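Side-chain contacts in putative carboxynorspermidine decarboxylase protein (Sinorhizobium meliloti, PDB 3MT1), which probably decarboxylates carboxynorspermidine and carboxyspermidine to norspermidine and spermidine with pyridoxal 5'-phosphate as cofactor, acting as a homodimer: residues B[179-184]-B[221-226]; B[214-219]-B[225-230]; B[267-272]-B[326-331]. All coordinates share one frame; numbering follows the deposited sequence.

Interaction 1 of 3, residues B[179-184]-B[221-226]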
loop_
_atom_site.group_PDB
_atom_site.type_symbol
_atom_site.label_atom_id
_atom_site.label_comp_id
_atom_site.label_asym_id
_atom_site.label_seq_id
_atom_site.Cartn_x
_atom_site.Cartn_y
_atom_site.Cartn_z
ATOM N N GLU B 179 18.575 15.318 26.696
ATOM C CA GLU B 179 19.432 14.126 26.567
ATOM C C GLU B 179 20.303 14.163 25.310
ATOM O O GLU B 179 21.349 13.499 25.247
ATOM C CB GLU B 179 18.633 12.806 26.675
ATOM C CG GLU B 179 18.768 12.146 28.087
ATOM C CD GLU B 179 17.940 10.861 28.282
ATOM O OE1 GLU B 179 16.871 10.705 27.634
ATOM O OE2 GLU B 179 18.367 10.014 29.100
ATOM N N ILE B 180 19.874 14.956 24.330
ATOM C CA ILE B 180 20.660 15.217 23.119
ATOM C C ILE B 180 21.958 16.024 23.403
ATOM O O ILE B 180 23.037 15.692 22.893
ATOM C CB ILE B 180 19.784 15.897 22.058
ATOM C CG1 ILE B 180 18.834 14.866 21.447
ATOM C CG2 ILE B 180 20.637 16.605 20.988
ATOM C CD1 ILE B 180 17.764 15.453 20.508
ATOM N N GLU B 181 21.846 17.060 24.233
ATOM C CA GLU B 181 23.003 17.869 24.642
ATOM C C GLU B 181 24.057 17.045 25.383
ATOM O O GLU B 181 25.243 17.161 25.122
ATOM C CB GLU B 181 22.548 19.073 25.491
ATOM C CG GLU B 181 21.626 20.056 24.717
ATOM C CD GLU B 181 21.246 21.313 25.506
ATOM O OE1 GLU B 181 20.025 21.550 25.672
ATOM O OE2 GLU B 181 22.163 22.068 25.938
ATOM N N GLU B 182 23.599 16.185 26.282
ATOM C CA GLU B 182 24.471 15.376 27.119
ATOM C C GLU B 182 25.244 14.324 26.330
ATOM O O GLU B 182 26.391 14.026 26.657
ATOM C CB GLU B 182 23.648 14.722 28.221
ATOM C CG GLU B 182 22.647 15.688 28.845
ATOM C CD GLU B 182 22.171 15.259 30.225
ATOM O OE1 GLU B 182 21.370 14.296 30.322
ATOM O OE2 GLU B 182 22.588 15.908 31.209
ATOM N N ARG B 183 24.623 13.762 25.296
ATOM C CA ARG B 183 25.305 12.777 24.452
ATOM C C ARG B 183 26.190 13.397 23.367
ATOM O O ARG B 183 27.230 12.831 23.026
ATOM C CB ARG B 183 24.321 11.749 23.853
ATOM C CG ARG B 183 24.225 10.421 24.640
ATOM C CD ARG B 183 23.078 9.566 24.125
ATOM N NE ARG B 183 23.219 8.143 24.442
ATOM C CZ ARG B 183 22.877 7.576 25.606
ATOM N NH1 ARG B 183 22.365 8.300 26.601
ATOM N NH2 ARG B 183 23.050 6.267 25.782
ATOM N N PHE B 184 25.800 14.551 22.832
ATOM C CA PHE B 184 26.490 15.072 21.655
ATOM C C PHE B 184 26.802 16.562 21.726
ATOM O O PHE B 184 27.414 17.103 20.806
ATOM C CB PHE B 184 25.697 14.780 20.359
ATOM C CG PHE B 184 25.291 13.335 20.181
ATOM C CD1 PHE B 184 23.950 12.989 20.092
ATOM C CD2 PHE B 184 26.248 12.319 20.106
ATOM C CE1 PHE B 184 23.562 11.660 19.933
ATOM C CE2 PHE B 184 25.869 10.976 19.956
ATOM C CZ PHE B 184 24.528 10.650 19.869
ATOM N N ASP B 221 21.306 29.302 20.339
ATOM C CA ASP B 221 22.204 30.327 20.897
ATOM C C ASP B 221 23.429 29.697 21.560
ATOM O O ASP B 221 24.562 30.007 21.211
ATOM C CB ASP B 221 21.462 31.240 21.884
ATOM C CG ASP B 221 20.745 32.400 21.195
ATOM O OD1 ASP B 221 20.891 32.574 19.963
ATOM O OD2 ASP B 221 20.028 33.154 21.889
ATOM N N ARG B 222 23.188 28.799 22.502
ATOM C CA ARG B 222 24.245 28.054 23.158
ATOM C C ARG B 222 25.233 27.466 22.144
ATOM O O ARG B 222 26.435 27.686 22.260
ATOM C CB ARG B 222 23.639 26.947 24.043
ATOM C CG ARG B 222 24.643 25.937 24.597
ATOM C CD ARG B 222 24.002 24.967 25.548
ATOM N NE ARG B 222 23.924 25.528 26.886
ATOM C CZ ARG B 222 23.794 24.802 27.995
ATOM N NH1 ARG B 222 23.727 23.472 27.939
ATOM N NH2 ARG B 222 23.733 25.413 29.167
ATOM N N TYR B 223 24.731 26.742 21.143
ATOM C CA TYR B 223 25.619 25.975 20.259
ATOM C C TYR B 223 26.079 26.683 18.980
ATOM O O TYR B 223 26.954 26.173 18.276
ATOM C CB TYR B 223 25.033 24.583 19.971
ATOM C CG TYR B 223 24.913 23.731 21.225
ATOM C CD1 TYR B 223 26.047 23.152 21.808
ATOM C CD2 TYR B 223 23.676 23.527 21.846
ATOM C CE1 TYR B 223 25.952 22.390 22.957
ATOM C CE2 TYR B 223 23.574 22.759 23.000
ATOM C CZ TYR B 223 24.713 22.193 23.550
ATOM O OH TYR B 223 24.632 21.442 24.709
ATOM N N GLY B 224 25.517 27.858 18.699
ATOM C CA GLY B 224 25.808 28.602 17.456
ATOM C C GLY B 224 25.550 27.818 16.166
ATOM O O GLY B 224 26.402 27.795 15.270
ATOM N N VAL B 225 24.385 27.160 16.098
ATOM C CA VAL B 225 23.962 26.353 14.948
ATOM C C VAL B 225 22.623 26.854 14.396
ATOM O O VAL B 225 21.828 27.431 15.127
ATOM C CB VAL B 225 23.809 24.808 15.299
ATOM C CG1 VAL B 225 25.159 24.139 15.661
ATOM C CG2 VAL B 225 22.765 24.563 16.386
ATOM N N GLN B 226 22.376 26.637 13.109
ATOM C CA GLN B 226 21.030 26.819 12.565
ATOM C C GLN B 226 20.164 25.554 12.813
ATOM O O GLN B 226 20.581 24.419 12.527
ATOM C CB GLN B 226 21.082 27.164 11.076
ATOM C CG GLN B 226 19.716 27.204 10.416
ATOM C CD GLN B 226 18.907 28.448 10.795
ATOM O OE1 GLN B 226 19.407 29.579 10.689
ATOM N NE2 GLN B 226 17.642 28.244 11.207
#
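One carboxylate oxygen, Glu-181 OE2, takes both polar contacts: Tyr-223 OH donates to OE2 at 2.8 Å, using its anti lone pair, the one pointing away from the other oxygen. Arg-222 NH1 lies 2.9 Å from Glu-181 OE2 in a salt bridge whose hydrogen bond is weak, bent to 128° at the hydrogen. The carboxylate sits at the tyrosine ring edge with its plane turned 87° from the ring. Glu-181 CG, 3.3 Å from Tyr-223 OH, adds contact along the chain. Arg-222 reaches the site by a bend at chi3 (-84°), while its CG lies over the centre of one face of the Tyr-223 ring. The other oxygen, OE1, forms a salt bridge with Arg-215, so both oxygens are gripped and the carboxylate's rotation is restrained. Replaced by an alanine, Glu-181 would probably leave Arg-222 and Arg-215 without their shared anion and Tyr-223 OH without this acceptor. Helix 209-223 ends here, Gly-224 leaving helical geometry with positive phi. The contact ties two neighbouring outer helices, 170-190 and 209-223, at the surface of the alpha/beta (TIM-type) barrel of this class of decarboxylases.

Interaction 2 of 3, residues B[214-219]-B[225-230]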
loop_
_atom_site.group_PDB
_atom_site.type_symbol
_atom_site.label_atom_id
_atom_site.label_comp_id
_atom_site.label_asym_id
_atom_site.label_seq_id
_atom_site.Cartn_x
_atom_site.Cartn_y
_atom_site.Cartn_z
ATOM N N ALA B 214 11.156 29.544 22.357
ATOM C CA ALA B 214 12.163 30.059 23.283
ATOM C C ALA B 214 13.194 28.982 23.598
ATOM O O ALA B 214 14.375 29.261 23.766
ATOM C CB ALA B 214 11.500 30.534 24.545
ATOM N N ARG B 215 12.738 27.743 23.670
ATOM C CA ARG B 215 13.630 26.627 23.915
ATOM C C ARG B 215 14.506 26.362 22.672
ATOM O O ARG B 215 15.673 25.974 22.805
ATOM C CB ARG B 215 12.822 25.384 24.328
ATOM C CG ARG B 215 13.656 24.146 24.564
ATOM C CD ARG B 215 14.545 24.289 25.811
ATOM N NE ARG B 215 15.422 23.125 26.036
ATOM C CZ ARG B 215 16.702 23.066 25.660
ATOM N NH1 ARG B 215 17.267 24.083 25.026
ATOM N NH2 ARG B 215 17.420 21.986 25.914
ATOM N N LEU B 216 13.927 26.573 21.482
ATOM C CA LEU B 216 14.648 26.477 20.225
ATOM C C LEU B 216 15.741 27.549 20.163
ATOM O O LEU B 216 16.899 27.247 19.846
ATOM C CB LEU B 216 13.682 26.560 19.024
ATOM C CG LEU B 216 12.713 25.370 18.758
ATOM C CD1 LEU B 216 11.794 25.571 17.574
ATOM C CD2 LEU B 216 13.446 24.078 18.588
ATOM N N ARG B 217 15.380 28.789 20.508
ATOM C CA ARG B 217 16.342 29.885 20.552
ATOM C C ARG B 217 17.576 29.544 21.390
ATOM O O ARG B 217 18.712 29.760 20.958
ATOM C CB ARG B 217 15.692 31.164 21.088
ATOM C CG ARG B 217 15.087 32.072 20.019
ATOM C CD ARG B 217 15.573 33.528 20.119
ATOM N NE ARG B 217 14.962 34.348 19.071
ATOM C CZ ARG B 217 15.435 34.483 17.831
ATOM N NH1 ARG B 217 16.546 33.867 17.453
ATOM N NH2 ARG B 217 14.792 35.234 16.947
ATOM N N ALA B 218 17.337 29.007 22.582
ATOM C CA ALA B 218 18.405 28.763 23.555
ATOM C C ALA B 218 19.376 27.656 23.100
ATOM O O ALA B 218 20.588 27.726 23.330
ATOM C CB ALA B 218 17.815 28.456 24.912
ATOM N N PHE B 219 18.844 26.638 22.448
ATOM C CA PHE B 219 19.689 25.604 21.901
ATOM C C PHE B 219 20.544 26.195 20.785
ATOM O O PHE B 219 21.741 25.957 20.728
ATOM C CB PHE B 219 18.848 24.463 21.356
ATOM C CG PHE B 219 19.655 23.336 20.819
ATOM C CD1 PHE B 219 20.110 23.356 19.505
ATOM C CD2 PHE B 219 19.961 22.242 21.629
ATOM C CE1 PHE B 219 20.867 22.307 19.008
ATOM C CE2 PHE B 219 20.721 21.188 21.150
ATOM C CZ PHE B 219 21.178 21.215 19.835
ATOM N N VAL B 225 24.385 27.160 16.098
ATOM C CA VAL B 225 23.962 26.353 14.948
ATOM C C VAL B 225 22.623 26.854 14.396
ATOM O O VAL B 225 21.828 27.431 15.127
ATOM C CB VAL B 225 23.809 24.808 15.299
ATOM C CG1 VAL B 225 25.159 24.139 15.661
ATOM C CG2 VAL B 225 22.765 24.563 16.386
ATOM N N GLN B 226 22.376 26.637 13.109
ATOM C CA GLN B 226 21.030 26.819 12.565
ATOM C C GLN B 226 20.164 25.554 12.813
ATOM O O GLN B 226 20.581 24.419 12.527
ATOM C CB GLN B 226 21.082 27.164 11.076
ATOM C CG GLN B 226 19.716 27.204 10.416
ATOM C CD GLN B 226 18.907 28.448 10.795
ATOM O OE1 GLN B 226 19.407 29.579 10.689
ATOM N NE2 GLN B 226 17.642 28.244 11.207
ATOM N N ILE B 227 18.971 25.755 13.364
ATOM C CA ILE B 227 18.084 24.644 13.602
ATOM C C ILE B 227 17.168 24.442 12.411
ATOM O O ILE B 227 16.648 25.396 11.830
ATOM C CB ILE B 227 17.269 24.805 14.908
ATOM C CG1 ILE B 227 18.187 24.707 16.125
ATOM C CG2 ILE B 227 16.194 23.695 15.033
ATOM C CD1 ILE B 227 17.469 24.968 17.426
ATOM N N TYR B 228 17.022 23.175 12.049
ATOM C CA TYR B 228 15.987 22.697 11.121
ATOM C C TYR B 228 14.946 21.846 11.838
ATOM O O TYR B 228 15.275 21.001 12.670
ATOM C CB TYR B 228 16.603 21.915 9.983
ATOM C CG TYR B 228 17.369 22.817 9.079
ATOM C CD1 TYR B 228 16.747 23.456 8.000
ATOM C CD2 TYR B 228 18.714 23.053 9.308
ATOM C CE1 TYR B 228 17.463 24.297 7.156
ATOM C CE2 TYR B 228 19.439 23.890 8.479
ATOM C CZ TYR B 228 18.820 24.518 7.415
ATOM O OH TYR B 228 19.577 25.368 6.629
ATOM N N LEU B 229 13.690 22.107 11.525
ATOM C CA LEU B 229 12.614 21.259 11.924
ATOM C C LEU B 229 12.151 20.574 10.653
ATOM O O LEU B 229 12.220 21.170 9.568
ATOM C CB LEU B 229 11.505 22.091 12.520
ATOM C CG LEU B 229 11.748 22.780 13.862
ATOM C CD1 LEU B 229 10.585 23.679 14.167
ATOM C CD2 LEU B 229 11.949 21.790 15.012
ATOM N N GLU B 230 11.689 19.323 10.782
ATOM C CA GLU B 230 11.164 18.559 9.635
ATOM C C GLU B 230 9.701 18.187 9.845
ATOM O O GLU B 230 9.357 17.011 9.949
ATOM C CB GLU B 230 11.950 17.278 9.465
ATOM C CG GLU B 230 13.357 17.406 8.933
ATOM C CD GLU B 230 14.133 16.078 9.038
ATOM O OE1 GLU B 230 13.525 14.978 8.878
ATOM O OE2 GLU B 230 15.365 16.126 9.289
#
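Ile-227 CD1 marks the tight part of the contact, reaching 3.4 Å from the backbone Leu-216 O and 3.7 Å from Phe-219 CD1. The methyl thus sits where the helix backbone and the aromatic side chain meet. With CG1 of Ile-227 anti to its carbonyl carbon (chi1 -68°) and the chain extended beyond it, the delta methyl is carried out to the helix. Phe-219 approaches by its ring atoms: CG is anti to the backbone N (chi1 -178°), and the ring passes obliquely across Ile-227 and Val-225, with Phe-219 CE1 at 3.9 Å from Val-225 CG2. The side chain of Leu-216 comes less close to the same isoleucine methyl, Leu-216 CD2 standing 4.3 Å from Ile-227 CD1. Further along the strand the fit is also looser: Leu-216 and Leu-229 extend toward each other tip to tip, the methyls Leu-216 CD1 and Leu-229 CD1 meeting at 4.1 Å. Helix 11-28 fills in beside this leucine pair, Val-24 touching both side chains, whereas Leu-177 and Ile-188 of helix 170-190 pack against Phe-219.

The short axes of helix 214-219 and strand 226-229 run 9.1 Å apart at 138°, the layer spacing and opposed sense of the helix and following strand in a beta-alpha-beta unit; this strand is the eighth of the closed parallel barrel. On the solvent side of the helix, Arg-217 and Ala-218 direct their side chains away from the strand. Arg-215 instead runs to Asp-174 and Glu-181 of helix 170-190, keeping its charge outside the apolar layer. Every side chain that meets across the interface is aliphatic or aromatic and buried, so cohesion here comes from shape and the exclusion of water, with directional bonds left to the neighbouring barrel strands and to the helix-helix surface.

Interaction 3 of 3, residues B[267-272]-B[326-331]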
loop_
_atom_site.group_PDB
_atom_site.type_symbol
_atom_site.label_atom_id
_atom_site.label_comp_id
_atom_site.label_asym_id
_atom_site.label_seq_id
_atom_site.Cartn_x
_atom_site.Cartn_y
_atom_site.Cartn_z
HETATM N N MSE B 267 -5.821 4.400 2.965
HETATM C CA MSE B 267 -5.416 4.901 4.284
HETATM C C MSE B 267 -4.633 3.780 4.978
HETATM O O MSE B 267 -4.998 3.274 6.044
HETATM C CB MSE B 267 -6.661 5.324 5.059
HETATM C CG MSE B 267 -7.147 6.782 4.773
HETATM SE SE MSE B 267 -8.648 7.129 5.991
HETATM C CE MSE B 267 -7.606 7.965 7.437
ATOM N N LEU B 268 -3.550 3.386 4.312
ATOM C CA LEU B 268 -2.911 2.126 4.533
ATOM C C LEU B 268 -2.271 2.049 5.909
ATOM O O LEU B 268 -2.147 0.970 6.475
ATOM C CB LEU B 268 -1.909 1.873 3.405
ATOM C CG LEU B 268 -0.871 0.734 3.480
ATOM C CD1 LEU B 268 -1.528 -0.665 3.528
ATOM C CD2 LEU B 268 0.187 0.807 2.346
ATOM N N ASP B 269 -1.855 3.191 6.447
ATOM C CA ASP B 269 -1.398 3.235 7.842
ATOM C C ASP B 269 -2.416 2.645 8.815
ATOM O O ASP B 269 -2.030 1.993 9.776
ATOM C CB ASP B 269 -0.931 4.640 8.275
ATOM C CG ASP B 269 0.609 4.828 8.121
ATOM O OD1 ASP B 269 1.181 4.215 7.207
ATOM O OD2 ASP B 269 1.256 5.569 8.908
ATOM N N LEU B 270 -3.705 2.829 8.555
ATOM C CA LEU B 270 -4.719 2.217 9.422
ATOM C C LEU B 270 -4.654 0.715 9.406
ATOM O O LEU B 270 -4.827 0.067 10.442
ATOM C CB LEU B 270 -6.149 2.651 9.085
ATOM C CG LEU B 270 -6.375 4.168 9.017
ATOM C CD1 LEU B 270 -7.847 4.448 8.803
ATOM C CD2 LEU B 270 -5.803 4.880 10.293
ATOM N N LEU B 271 -4.422 0.140 8.231
ATOM C CA LEU B 271 -4.301 -1.282 8.180
ATOM C C LEU B 271 -2.984 -1.698 8.822
ATOM O O LEU B 271 -2.989 -2.571 9.674
ATOM C CB LEU B 271 -4.448 -1.808 6.760
ATOM C CG LEU B 271 -4.341 -3.340 6.617
ATOM C CD1 LEU B 271 -5.382 -4.090 7.471
ATOM C CD2 LEU B 271 -4.465 -3.744 5.158
ATOM N N ILE B 272 -1.879 -1.069 8.433
ATOM C CA ILE B 272 -0.539 -1.448 8.917
ATOM C C ILE B 272 -0.394 -1.475 10.448
ATOM O O ILE B 272 0.180 -2.412 11.030
ATOM C CB ILE B 272 0.563 -0.513 8.376
ATOM C CG1 ILE B 272 0.586 -0.525 6.856
ATOM C CG2 ILE B 272 1.895 -0.983 8.872
ATOM C CD1 ILE B 272 1.632 0.414 6.228
HETATM N N MSE B 326 -2.062 9.731 1.018
HETATM C CA MSE B 326 -1.879 9.927 -0.405
HETATM C C MSE B 326 -0.576 9.367 -0.929
HETATM O O MSE B 326 -0.539 8.889 -2.037
HETATM C CB MSE B 326 -1.993 11.401 -0.775
HETATM C CG MSE B 326 -3.411 11.790 -1.143
HETATM SE SE MSE B 326 -3.873 13.715 -0.970
HETATM C CE MSE B 326 -3.573 13.823 0.965
ATOM N N VAL B 327 0.488 9.437 -0.154
ATOM C CA VAL B 327 1.790 9.003 -0.641
ATOM C C VAL B 327 1.898 7.456 -0.800
ATOM O O VAL B 327 2.881 6.948 -1.324
ATOM C CB VAL B 327 2.908 9.464 0.325
ATOM C CG1 VAL B 327 3.278 10.979 0.112
ATOM C CG2 VAL B 327 2.508 9.137 1.769
ATOM N N LYS B 328 0.896 6.717 -0.324
ATOM C CA LYS B 328 1.026 5.278 -0.302
ATOM C C LYS B 328 -0.248 4.597 -0.771
ATOM O O LYS B 328 -0.445 3.422 -0.546
ATOM C CB LYS B 328 1.535 4.763 1.055
ATOM C CG LYS B 328 0.761 5.243 2.285
ATOM C CD LYS B 328 1.257 4.507 3.547
ATOM C CE LYS B 328 2.171 5.383 4.366
ATOM N NZ LYS B 328 3.086 4.613 5.207
ATOM N N LYS B 329 -1.091 5.342 -1.465
ATOM C CA LYS B 329 -2.284 4.767 -2.032
ATOM C C LYS B 329 -1.968 3.805 -3.162
ATOM O O LYS B 329 -0.981 3.964 -3.885
ATOM C CB LYS B 329 -3.208 5.872 -2.507
ATOM C CG LYS B 329 -2.652 6.777 -3.607
ATOM C CD LYS B 329 -3.677 7.890 -3.935
ATOM C CE LYS B 329 -2.979 9.117 -4.561
ATOM N NZ LYS B 329 -2.156 8.646 -5.717
ATOM N N ASN B 330 -2.815 2.808 -3.329
ATOM C CA ASN B 330 -2.570 1.782 -4.340
ATOM C C ASN B 330 -3.885 1.258 -4.995
ATOM O O ASN B 330 -5.006 1.638 -4.594
ATOM C CB ASN B 330 -1.798 0.647 -3.681
ATOM C CG ASN B 330 -2.533 0.096 -2.495
ATOM O OD1 ASN B 330 -3.431 -0.736 -2.655
ATOM N ND2 ASN B 330 -2.208 0.592 -1.292
ATOM N N TRP B 331 -3.728 0.343 -5.951
ATOM C CA TRP B 331 -4.823 -0.160 -6.768
ATOM C C TRP B 331 -5.334 -1.526 -6.303
ATOM O O TRP B 331 -5.887 -2.303 -7.078
ATOM C CB TRP B 331 -4.307 -0.297 -8.176
ATOM C CG TRP B 331 -4.245 0.968 -8.884
ATOM C CD1 TRP B 331 -3.129 1.589 -9.342
ATOM C CD2 TRP B 331 -5.359 1.805 -9.233
ATOM N NE1 TRP B 331 -3.475 2.761 -9.967
ATOM C CE2 TRP B 331 -4.835 2.917 -9.925
ATOM C CE3 TRP B 331 -6.747 1.714 -9.040
ATOM C CZ2 TRP B 331 -5.653 3.946 -10.424
ATOM C CZ3 TRP B 331 -7.565 2.727 -9.539
ATOM C CH2 TRP B 331 -7.023 3.823 -10.229
#
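Leu-268 and Lys-328 make the closest backbone approach, 7.0 Å between CA atoms, where segment 267-272, on helix 268-273, faces an irregular segment, 326-331, in the connection between strands 315-318 and 339-343. In this alpha/beta-barrel and beta-domain decarboxylase fold the contact lies at the dimer interface, and it includes Asp-269, a predicted substrate-binding residue whose side chain is about 7 Å from that of Glu-233, the other one predicted.

The polar link is a salt bridge in which Lys-328 NZ donates to Asp-269 OD1 at 2.8 Å. The ammonium comes to the syn side of that oxygen, 27° out of the carboxylate plane, and the two side chains cross at about a right angle. A bend at chi3 (102°) turns the end of the lysine chain to the aspartate. The same NZ also forms a salt bridge with Glu-264 OE2 of the second subunit, so the ammonium links carboxylates of both chains.

Behind the ammonium along the side chain, the lysine's methylenes cross Leu-268, with Lys-328 CD at 4.0 Å from Leu-268 CD2. That leucine also packs on Leu-268 of the second subunit, and Phe-332 of the second subunit lies against Lys-328, so both aliphatic and ionic parts of the lysine are engaged in the dimer. Asn-330 borders the leucine: its amide nitrogen is bonded to Glu-264 O of its own chain, and OD1 accepts from Phe-332 N, also of its own chain, which together fix the amide's orientation. A weak bond within the segment adds to this hold, Asn-330 ND2 to Lys-328 O at 3.4 Å, with 156° at the hydrogen.

Following the chain from the N terminus, helix 170-190 comes first, and interaction 1 closes the span from it to the end of helix 209-223. Interaction 2 opens within that span and ends on the same stretch, sharing Val-225 and Gln-226 but running on to residue 230, so the two overlap. They touch through the Glu-181 to Arg-215 salt bridge and the packing of Glu-181 CG on Phe-219 CE2 at 3.9 Å, so helix 209-223 is tied to the neighbouring helix 170-190 and inward to barrel strand 226-229. Interaction 3 follows in series and spans 53 intervening residues, joining helix 268-273 to segment 326-331 before strand 339-343. Its centre lies about 37 Å from that of interaction 1, at the subunit interface.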